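Long-range contact in NAD nucleotidase (Haemophilus influenzae, PDB 3ZTV), which degrades NAD to adenosine and nicotinamide riboside in the periplasm, acting both as an NAD pyrophosphatase and as a 5'-nucleotidase with broad substrate specificity: residues A[112-126]-A[134-146]. Residues are numbered along the deposited sequence; the frame is centred on the assembly and turned at random.
Sequences LLKLLEPLKIPVLSA and SILYNKWKPYDIF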
ATOM      1  N   LEU A 112      17.895  19.413   0.785  1.00  8.44           N
ATOM      2  CA  LEU A 112      18.093  18.539  -0.365  1.00  8.84           C
ATOM      3  C   LEU A 112      18.356  19.364  -1.619  1.00  8.43           C
ATOM      4  O   LEU A 112      19.202  19.017  -2.438  1.00  8.40           O
ATOM      5  CB  LEU A 112      16.900  17.600  -0.566  1.00  7.32           C
ATOM      6  CG  LEU A 112      17.036  16.622  -1.737  1.00  6.65           C
ATOM      7  CD1 LEU A 112      18.392  15.914  -1.720  1.00  7.75           C
ATOM      8  CD2 LEU A 112      15.889  15.619  -1.727  1.00  7.37           C
ATOM      9  N   LEU A 113      17.637  20.473  -1.764  1.00  9.93           N
ATOM     10  CA  LEU A 113      17.857  21.341  -2.906  1.00 10.51           C
ATOM     11  C   LEU A 113      19.317  21.807  -2.979  1.00 11.10           C
ATOM     12  O   LEU A 113      19.890  21.899  -4.062  1.00 11.77           O
ATOM     13  CB  LEU A 113      16.899  22.534  -2.863  1.00 11.39           C
ATOM     14  CG  LEU A 113      16.903  23.420  -4.108  1.00 14.54           C
ATOM     15  CD1 LEU A 113      16.463  22.636  -5.335  1.00 17.62           C
ATOM     16  CD2 LEU A 113      16.012  24.637  -3.892  1.00 15.59           C
ATOM     17  N   LYS A 114      19.918  22.088  -1.821  1.00 10.02           N
ATOM     18  CA  LYS A 114      21.302  22.566  -1.782  1.00 11.60           C
ATOM     19  C   LYS A 114      22.301  21.503  -2.240  1.00 11.60           C
ATOM     20  O   LYS A 114      23.365  21.821  -2.771  1.00 13.15           O
ATOM     21  CB  LYS A 114      21.665  23.069  -0.383  1.00 15.67           C
ATOM     22  CG  LYS A 114      20.981  24.371  -0.011  1.00 16.44           C
ATOM     23  CD  LYS A 114      21.386  24.834   1.378  1.00 21.32           C
ATOM     24  CE  LYS A 114      22.885  25.064   1.458  1.00 23.80           C
ATOM     25  NZ  LYS A 114      23.317  25.471   2.826  1.00 29.48           N
ATOM     26  N   LEU A 115      21.975  20.234  -2.017  1.00  9.52           N
ATOM     27  CA  LEU A 115      22.781  19.148  -2.580  1.00 10.00           C
ATOM     28  C   LEU A 115      22.562  19.016  -4.086  1.00  8.07           C
ATOM     29  O   LEU A 115      23.507  18.898  -4.865  1.00  8.93           O
ATOM     30  CB  LEU A 115      22.467  17.809  -1.899  1.00 10.03           C
ATOM     31  CG  LEU A 115      23.074  16.564  -2.560  1.00 10.07           C
ATOM     32  CD1 LEU A 115      24.591  16.556  -2.408  1.00 10.78           C
ATOM     33  CD2 LEU A 115      22.500  15.273  -1.982  1.00  9.47           C
ATOM     34  N   LEU A 116      21.298  19.039  -4.498  1.00  7.74           N
ATOM     35  CA  LEU A 116      20.958  18.744  -5.888  1.00  8.41           C
ATOM     36  C   LEU A 116      21.416  19.825  -6.878  1.00  9.20           C
ATOM     37  O   LEU A 116      21.717  19.517  -8.032  1.00 10.26           O
ATOM     38  CB  LEU A 116      19.451  18.476  -6.030  1.00 10.30           C
ATOM     39  CG  LEU A 116      18.920  17.254  -5.263  1.00  7.69           C
ATOM     40  CD1 LEU A 116      17.454  16.997  -5.588  1.00 11.52           C
ATOM     41  CD2 LEU A 116      19.740  16.006  -5.563  1.00 10.37           C
ATOM     42  N   GLU A 117      21.460  21.080  -6.431  1.00 10.76           N
ATOM     43  CA  GLU A 117      21.820  22.181  -7.328  1.00 12.18           C
ATOM     44  C   GLU A 117      23.211  21.986  -7.947  1.00 10.07           C
ATOM     45  O   GLU A 117      23.339  21.999  -9.168  1.00 11.68           O
ATOM     46  CB  GLU A 117      21.690  23.546  -6.640  1.00 16.40           C
ATOM     47  CG  GLU A 117      21.999  24.743  -7.538  1.00 22.88           C
ATOM     48  CD  GLU A 117      20.929  25.001  -8.593  1.00 32.46           C
ATOM     49  OE1 GLU A 117      20.061  24.125  -8.808  1.00 34.07           O
ATOM     50  OE2 GLU A 117      20.955  26.089  -9.208  1.00 36.62           O
ATOM     51  N   PRO A 118      24.253  21.782  -7.114  1.00  9.01           N
ATOM     52  CA  PRO A 118      25.594  21.536  -7.665  1.00 10.04           C
ATOM     53  C   PRO A 118      25.799  20.112  -8.214  1.00 10.19           C
ATOM     54  O   PRO A 118      26.743  19.893  -8.977  1.00 10.42           O
ATOM     55  CB  PRO A 118      26.519  21.787  -6.465  1.00 11.07           C
ATOM     56  CG  PRO A 118      25.676  21.533  -5.264  1.00  9.84           C
ATOM     57  CD  PRO A 118      24.277  21.958  -5.652  1.00 10.32           C
ATOM     58  N   LEU A 119      24.943  19.162  -7.832  1.00  8.04           N
ATOM     59  CA  LEU A 119      25.117  17.760  -8.233  1.00  8.91           C
ATOM     60  C   LEU A 119      24.747  17.562  -9.701  1.00  9.06           C
ATOM     61  O   LEU A 119      23.645  17.931 -10.121  1.00 10.42           O
ATOM     62  CB  LEU A 119      24.284  16.843  -7.329  1.00  8.55           C
ATOM     63  CG  LEU A 119      24.418  15.341  -7.566  1.00  8.49           C
ATOM     64  CD1 LEU A 119      25.798  14.876  -7.154  1.00  8.02           C
ATOM     65  CD2 LEU A 119      23.345  14.581  -6.804  1.00  9.76           C
ATOM     66  N   LYS A 120      25.660  16.996 -10.485  1.00  9.09           N
ATOM     67  CA  LYS A 120      25.405  16.789 -11.908  1.00 10.87           C
ATOM     68  C   LYS A 120      25.138  15.321 -12.267  1.00  9.43           C
ATOM     69  O   LYS A 120      24.918  14.985 -13.435  1.00 14.11           O
ATOM     70  CB  LYS A 120      26.552  17.364 -12.745  1.00 13.64           C
ATOM     71  CG  LYS A 120      26.753  18.865 -12.529  1.00 14.95           C
ATOM     72  CD  LYS A 120      25.428  19.615 -12.664  1.00 18.01           C
ATOM     73  CE  LYS A 120      25.541  21.067 -12.234  1.00 20.87           C
ATOM     74  NZ  LYS A 120      24.211  21.742 -12.196  1.00 25.09           N
ATOM     75  N   ILE A 121      25.148  14.458 -11.259  1.00  7.84           N
ATOM     76  CA  ILE A 121      24.810  13.049 -11.436  1.00  8.07           C
ATOM     77  C   ILE A 121      23.282  12.905 -11.559  1.00  7.89           C
ATOM     78  O   ILE A 121      22.554  13.410 -10.709  1.00  8.25           O
ATOM     79  CB  ILE A 121      25.292  12.233 -10.209  1.00  8.45           C
ATOM     80  CG1 ILE A 121      26.793  12.458  -9.939  1.00  7.96           C
ATOM     81  CG2 ILE A 121      24.952  10.762 -10.364  1.00  7.99           C
ATOM     82  CD1 ILE A 121      27.696  12.331 -11.168  1.00 10.71           C
ATOM     83  N   PRO A 122      22.791  12.204 -12.600  1.00  7.82           N
ATOM     84  CA  PRO A 122      21.339  11.996 -12.698  1.00  8.63           C
ATOM     85  C   PRO A 122      20.758  11.318 -11.462  1.00  7.51           C
ATOM     86  O   PRO A 122      21.338  10.350 -10.954  1.00  7.41           O
ATOM     87  CB  PRO A 122      21.203  11.079 -13.909  1.00  8.64           C
ATOM     88  CG  PRO A 122      22.368  11.454 -14.780  1.00 10.70           C
ATOM     89  CD  PRO A 122      23.499  11.730 -13.804  1.00  9.17           C
ATOM     90  N   VAL A 123      19.616  11.817 -10.990  1.00  6.53           N
ATOM     91  CA  VAL A 123      18.996  11.315  -9.769  1.00  6.21           C
ATOM     92  C   VAL A 123      17.721  10.531 -10.103  1.00  5.75           C
ATOM     93  O   VAL A 123      16.901  10.976 -10.922  1.00  6.27           O
ATOM     94  CB  VAL A 123      18.665  12.469  -8.790  1.00  6.65           C
ATOM     95  CG1 VAL A 123      18.115  11.924  -7.491  1.00  6.73           C
ATOM     96  CG2 VAL A 123      19.893  13.342  -8.537  1.00  8.34           C
ATOM     97  N   LEU A 124      17.548   9.371  -9.467  1.00  5.50           N
ATOM     98  CA  LEU A 124      16.352   8.542  -9.644  1.00  5.42           C
ATOM     99  C   LEU A 124      15.643   8.274  -8.320  1.00  4.96           C
ATOM    100  O   LEU A 124      16.295   7.982  -7.309  1.00  6.58           O
ATOM    101  CB  LEU A 124      16.736   7.192 -10.248  1.00  7.58           C
ATOM    102  CG  LEU A 124      17.545   7.186 -11.539  1.00  7.47           C
ATOM    103  CD1 LEU A 124      17.958   5.752 -11.888  1.00  8.87           C
ATOM    104  CD2 LEU A 124      16.753   7.815 -12.667  1.00  9.74           C
ATOM    105  N   SER A 125      14.313   8.331  -8.335  1.00  5.86           N
ATOM    106  CA  SER A 125      13.508   7.883  -7.196  1.00  5.19           C
ATOM    107  C   SER A 125      12.054   7.748  -7.638  1.00  5.21           C
ATOM    108  O   SER A 125      11.393   8.748  -7.951  1.00  7.17           O
ATOM    109  CB  SER A 125      13.616   8.836  -6.003  1.00  6.11           C
ATOM    110  OG  SER A 125      12.968   8.267  -4.885  1.00  7.80           O
ATOM    111  N   ALA A 126      11.569   6.511  -7.702  1.00  4.23           N
ATOM    112  CA  ALA A 126      10.238   6.233  -8.239  1.00  4.23           C
ATOM    113  C   ALA A 126       9.113   6.321  -7.207  1.00  3.69           C
ATOM    114  O   ALA A 126       7.963   6.490  -7.593  1.00  5.00           O
ATOM    115  CB  ALA A 126      10.215   4.864  -8.918  1.00  5.96           C
ATOM    116  N   SER A 134       6.227  22.079  -5.081  1.00  9.47           N
ATOM    117  CA  SER A 134       7.419  21.757  -4.307  1.00  7.88           C
ATOM    118  C   SER A 134       8.673  22.353  -4.935  1.00  8.33           C
ATOM    119  O   SER A 134       8.814  22.403  -6.156  1.00  8.01           O
ATOM    120  CB  SER A 134       7.580  20.240  -4.211  1.00  7.29           C
ATOM    121  OG  SER A 134       8.707  19.897  -3.414  1.00  7.45           O
ATOM    122  N   ILE A 135       9.605  22.786  -4.093  1.00  8.21           N
ATOM    123  CA  ILE A 135      10.888  23.256  -4.598  1.00  9.71           C
ATOM    124  C   ILE A 135      11.706  22.103  -5.197  1.00  8.89           C
ATOM    125  O   ILE A 135      12.687  22.323  -5.902  1.00  9.34           O
ATOM    126  CB  ILE A 135      11.711  24.022  -3.516  1.00  9.54           C
ATOM    127  CG1 ILE A 135      12.168  23.101  -2.380  1.00 10.81           C
ATOM    128  CG2 ILE A 135      10.915  25.220  -2.975  1.00 11.84           C
ATOM    129  CD1 ILE A 135      12.982  23.845  -1.323  1.00 11.31           C
ATOM    130  N   LEU A 136      11.262  20.870  -4.945  1.00  7.39           N
ATOM    131  CA  LEU A 136      11.919  19.673  -5.493  1.00  8.56           C
ATOM    132  C   LEU A 136      11.249  19.132  -6.757  1.00  8.51           C
ATOM    133  O   LEU A 136      11.663  18.096  -7.286  1.00  7.22           O
ATOM    134  CB  LEU A 136      11.999  18.574  -4.437  1.00  8.56           C
ATOM    135  CG  LEU A 136      12.758  18.972  -3.170  1.00  7.80           C
ATOM    136  CD1 LEU A 136      12.611  17.901  -2.115  1.00  8.29           C
ATOM    137  CD2 LEU A 136      14.234  19.251  -3.467  1.00  8.49           C
ATOM    138  N   TYR A 137      10.212  19.804  -7.241  1.00  8.56           N
ATOM    139  CA  TYR A 137       9.526  19.368  -8.451  1.00 10.11           C
ATOM    140  C   TYR A 137      10.513  19.261  -9.613  1.00 11.12           C
ATOM    141  O   TYR A 137      11.334  20.148  -9.818  1.00 12.84           O
ATOM    142  CB  TYR A 137       8.408  20.351  -8.799  1.00 10.12           C
ATOM    143  CG  TYR A 137       7.498  19.862  -9.903  1.00 12.50           C
ATOM    144  CD1 TYR A 137       6.732  18.711  -9.740  1.00 12.58           C
ATOM    145  CD2 TYR A 137       7.397  20.551 -11.102  1.00 15.74           C
ATOM    146  CE1 TYR A 137       5.891  18.259 -10.747  1.00 16.59           C
ATOM    147  CE2 TYR A 137       6.553  20.105 -12.115  1.00 19.07           C
ATOM    148  CZ  TYR A 137       5.808  18.960 -11.929  1.00 18.24           C
ATOM    149  OH  TYR A 137       4.970  18.512 -12.929  1.00 22.66           O
ATOM    150  N   ASN A 138      10.429  18.166 -10.364  1.00 14.08           N
ATOM    151  CA  ASN A 138      11.268  17.961 -11.548  1.00 15.82           C
ATOM    152  C   ASN A 138      12.780  17.929 -11.291  1.00 15.54           C
ATOM    153  O   ASN A 138      13.567  18.279 -12.172  1.00 20.86           O
ATOM    154  CB  ASN A 138      10.964  19.008 -12.633  1.00 21.85           C
ATOM    155  CG  ASN A 138       9.641  18.765 -13.339  1.00 24.06           C
ATOM    156  OD1 ASN A 138       9.011  19.702 -13.834  1.00 29.17           O
ATOM    157  ND2 ASN A 138       9.216  17.508 -13.392  1.00 23.50           N
ATOM    158  N   LYS A 139      13.192  17.524 -10.093  1.00 10.80           N
ATOM    159  CA  LYS A 139      14.618  17.450  -9.784  1.00  9.72           C
ATOM    160  C   LYS A 139      15.176  16.029  -9.939  1.00  7.91           C
ATOM    161  O   LYS A 139      16.384  15.820  -9.882  1.00  9.28           O
ATOM    162  CB  LYS A 139      14.889  17.975  -8.376  1.00 11.30           C
ATOM    163  CG  LYS A 139      14.602  19.467  -8.185  1.00 11.14           C
ATOM    164  CD  LYS A 139      15.437  20.336  -9.119  1.00 13.11           C
ATOM    165  CE  LYS A 139      15.213  21.824  -8.844  1.00 16.31           C
ATOM    166  NZ  LYS A 139      15.937  22.670  -9.828  1.00 21.17           N
ATOM    167  N   TRP A 140      14.291  15.053 -10.126  1.00  7.98           N
ATOM    168  CA  TRP A 140      14.694  13.679 -10.402  1.00  7.55           C
ATOM    169  C   TRP A 140      13.605  12.977 -11.182  1.00  7.48           C
ATOM    170  O   TRP A 140      12.494  13.509 -11.326  1.00  7.97           O
ATOM    171  CB  TRP A 140      15.003  12.926  -9.117  1.00  7.42           C
ATOM    172  CG  TRP A 140      13.868  12.804  -8.136  1.00  5.60           C
ATOM    173  CD1 TRP A 140      12.822  11.896  -8.159  1.00  6.34           C
ATOM    174  CD2 TRP A 140      13.687  13.591  -6.953  1.00  5.47           C
ATOM    175  NE1 TRP A 140      12.016  12.078  -7.054  1.00  5.73           N
ATOM    176  CE2 TRP A 140      12.515  13.126  -6.312  1.00  5.40           C
ATOM    177  CE3 TRP A 140      14.396  14.659  -6.377  1.00  6.69           C
ATOM    178  CZ2 TRP A 140      12.069  13.669  -5.110  1.00  6.46           C
ATOM    179  CZ3 TRP A 140      13.935  15.198  -5.196  1.00  7.66           C
ATOM    180  CH2 TRP A 140      12.785  14.715  -4.578  1.00  7.07           C
ATOM    181  N   LYS A 141      13.923  11.787 -11.686  1.00  6.51           N
ATOM    182  CA  LYS A 141      12.995  10.964 -12.467  1.00  6.99           C
ATOM    183  C   LYS A 141      12.790   9.620 -11.779  1.00  6.88           C
ATOM    184  O   LYS A 141      13.636   9.200 -10.985  1.00  6.25           O
ATOM    185  CB  LYS A 141      13.533  10.758 -13.883  1.00 11.36           C
ATOM    186  CG  LYS A 141      13.590  12.044 -14.686  1.00 14.15           C
ATOM    187  CD  LYS A 141      13.982  11.807 -16.131  1.00 22.41           C
ATOM    188  CE  LYS A 141      15.483  11.622 -16.264  1.00 24.63           C
ATOM    189  NZ  LYS A 141      15.905  11.408 -17.683  1.00 27.17           N
ATOM    190  N   PRO A 142      11.675   8.931 -12.070  1.00  5.89           N
ATOM    191  CA  PRO A 142      11.468   7.618 -11.441  1.00  5.75           C
ATOM    192  C   PRO A 142      12.376   6.511 -11.995  1.00  6.84           C
ATOM    193  O   PRO A 142      12.713   5.577 -11.263  1.00  7.05           O
ATOM    194  CB  PRO A 142       9.990   7.314 -11.741  1.00  5.56           C
ATOM    195  CG  PRO A 142       9.698   8.111 -12.991  1.00  7.09           C
ATOM    196  CD  PRO A 142      10.483   9.387 -12.816  1.00  6.25           C
ATOM    197  N   TYR A 143      12.766   6.607 -13.259  1.00  5.76           N
ATOM    198  CA  TYR A 143      13.597   5.577 -13.887  1.00  6.37           C
ATOM    199  C   TYR A 143      14.343   6.184 -15.063  1.00  7.41           C
ATOM    200  O   TYR A 143      14.078   7.320 -15.464  1.00  6.24           O
ATOM    201  CB  TYR A 143      12.757   4.379 -14.366  1.00  6.72           C
ATOM    202  CG  TYR A 143      11.920   4.670 -15.600  1.00  7.19           C
ATOM    203  CD1 TYR A 143      10.706   5.365 -15.506  1.00  8.30           C
ATOM    204  CD2 TYR A 143      12.344   4.279 -16.868  1.00 10.07           C
ATOM    205  CE1 TYR A 143       9.939   5.636 -16.633  1.00  8.63           C
ATOM    206  CE2 TYR A 143      11.584   4.564 -18.004  1.00 11.98           C
ATOM    207  CZ  TYR A 143      10.380   5.237 -17.874  1.00 10.95           C
ATOM    208  OH  TYR A 143       9.610   5.523 -18.989  1.00 15.06           O
ATOM    209  N   ASP A 144      15.294   5.425 -15.600  1.00  7.24           N
ATOM    210  CA  ASP A 144      15.935   5.763 -16.867  1.00  7.51           C
ATOM    211  C   ASP A 144      16.150   4.473 -17.663  1.00  8.90           C
ATOM    212  O   ASP A 144      16.191   3.376 -17.094  1.00 10.52           O
ATOM    213  CB  ASP A 144      17.261   6.518 -16.661  1.00  7.62           C
ATOM    214  CG  ASP A 144      17.747   7.202 -17.934  1.00 11.49           C
ATOM    215  OD1 ASP A 144      16.899   7.690 -18.706  1.00 13.85           O
ATOM    216  OD2 ASP A 144      18.974   7.260 -18.171  1.00 11.93           O
ATOM    217  N   ILE A 145      16.243   4.602 -18.985  1.00  9.58           N
ATOM    218  CA  ILE A 145      16.555   3.475 -19.857  1.00 10.21           C
ATOM    219  C   ILE A 145      17.831   3.775 -20.620  1.00 12.34           C
ATOM    220  O   ILE A 145      17.953   4.838 -21.231  1.00 14.49           O
ATOM    221  CB  ILE A 145      15.425   3.221 -20.879  1.00 11.07           C
ATOM    222  CG1 ILE A 145      14.157   2.742 -20.168  1.00 11.87           C
ATOM    223  CG2 ILE A 145      15.863   2.198 -21.924  1.00 13.18           C
ATOM    224  CD1 ILE A 145      12.889   2.844 -21.029  1.00 13.94           C
ATOM    225  N   PHE A 146      18.792   2.863 -20.569  1.00 13.53           N
ATOM    226  CA  PHE A 146      20.001   3.024 -21.365  1.00 12.43           C
ATOM    227  C   PHE A 146      20.179   1.818 -22.279  1.00 14.43           C
ATOM    228  O   PHE A 146      19.556   0.776 -22.074  1.00 15.07           O
ATOM    229  CB  PHE A 146      21.234   3.270 -20.483  1.00 14.61           C
ATOM    230  CG  PHE A 146      21.520   2.168 -19.502  1.00 13.85           C
ATOM    231  CD1 PHE A 146      20.931   2.160 -18.251  1.00 12.21           C
ATOM    232  CD2 PHE A 146      22.396   1.144 -19.830  1.00 15.74           C
ATOM    233  CE1 PHE A 146      21.196   1.143 -17.345  1.00 14.02           C
ATOM    234  CE2 PHE A 146      22.669   0.132 -18.928  1.00 14.30           C
ATOM    235  CZ  PHE A 146      22.067   0.134 -17.688  1.00 12.65           C
TER
HETATM  236  O   HOH W   1      18.433  14.588 -11.584  1.00 10.54           O
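Leu-124 and Lys-141 form a single parallel beta bridge, Lys-141 N donating to Val-123 O (3.2 Å) and Ser-125 N to Lys-141 O (2.9 Å), while helical residues 112-116 pack against the turns of 134-139. The same Lys-141 O receives a CA-H...O contact from Leu-124 CA at 3.1 Å. Next to the bridge, a water accepts from Val-123 N and donates to Lys-139 O, extending the backbone link by one step. Trp-140 is the most extensively covered residue of the contact. With chi1 at 60°, its CG is flanked by both its own N and C, which points the indole at Leu-112 and Leu-116; Leu-116 CD1 meets the ring edge in plane, 3.9 Å from CE3. Leu-112 CD2 touches Trp-140 CZ3 and Leu-136 CD1, its side chain crossing both at about a right angle. Val-123 CG1 packs on Trp-140 CB (3.7 Å), and Trp-140 NE1 hydrogen-bonds Val-128 O. Nearer the surface, Leu-113 CD1 rests on Lys-139 CE (3.8 Å); Lys-139 NZ stays 4.5 Å from Glu-117 OE1, too far for a salt bridge. Ala-126 CB meets Pro-142 CB. With Leu-124 backbone hydrogen-bonded to Phe-98 and strand 143-148 following Lys-141, this short bridge joins the edges of the two sheets of the calcineurin-like phosphoesterase domain; backbone bonds set the register, and apolar contacts, rather than charge pairing, hold Leu-112, Leu-113 and Leu-116 against the 134-140 loop.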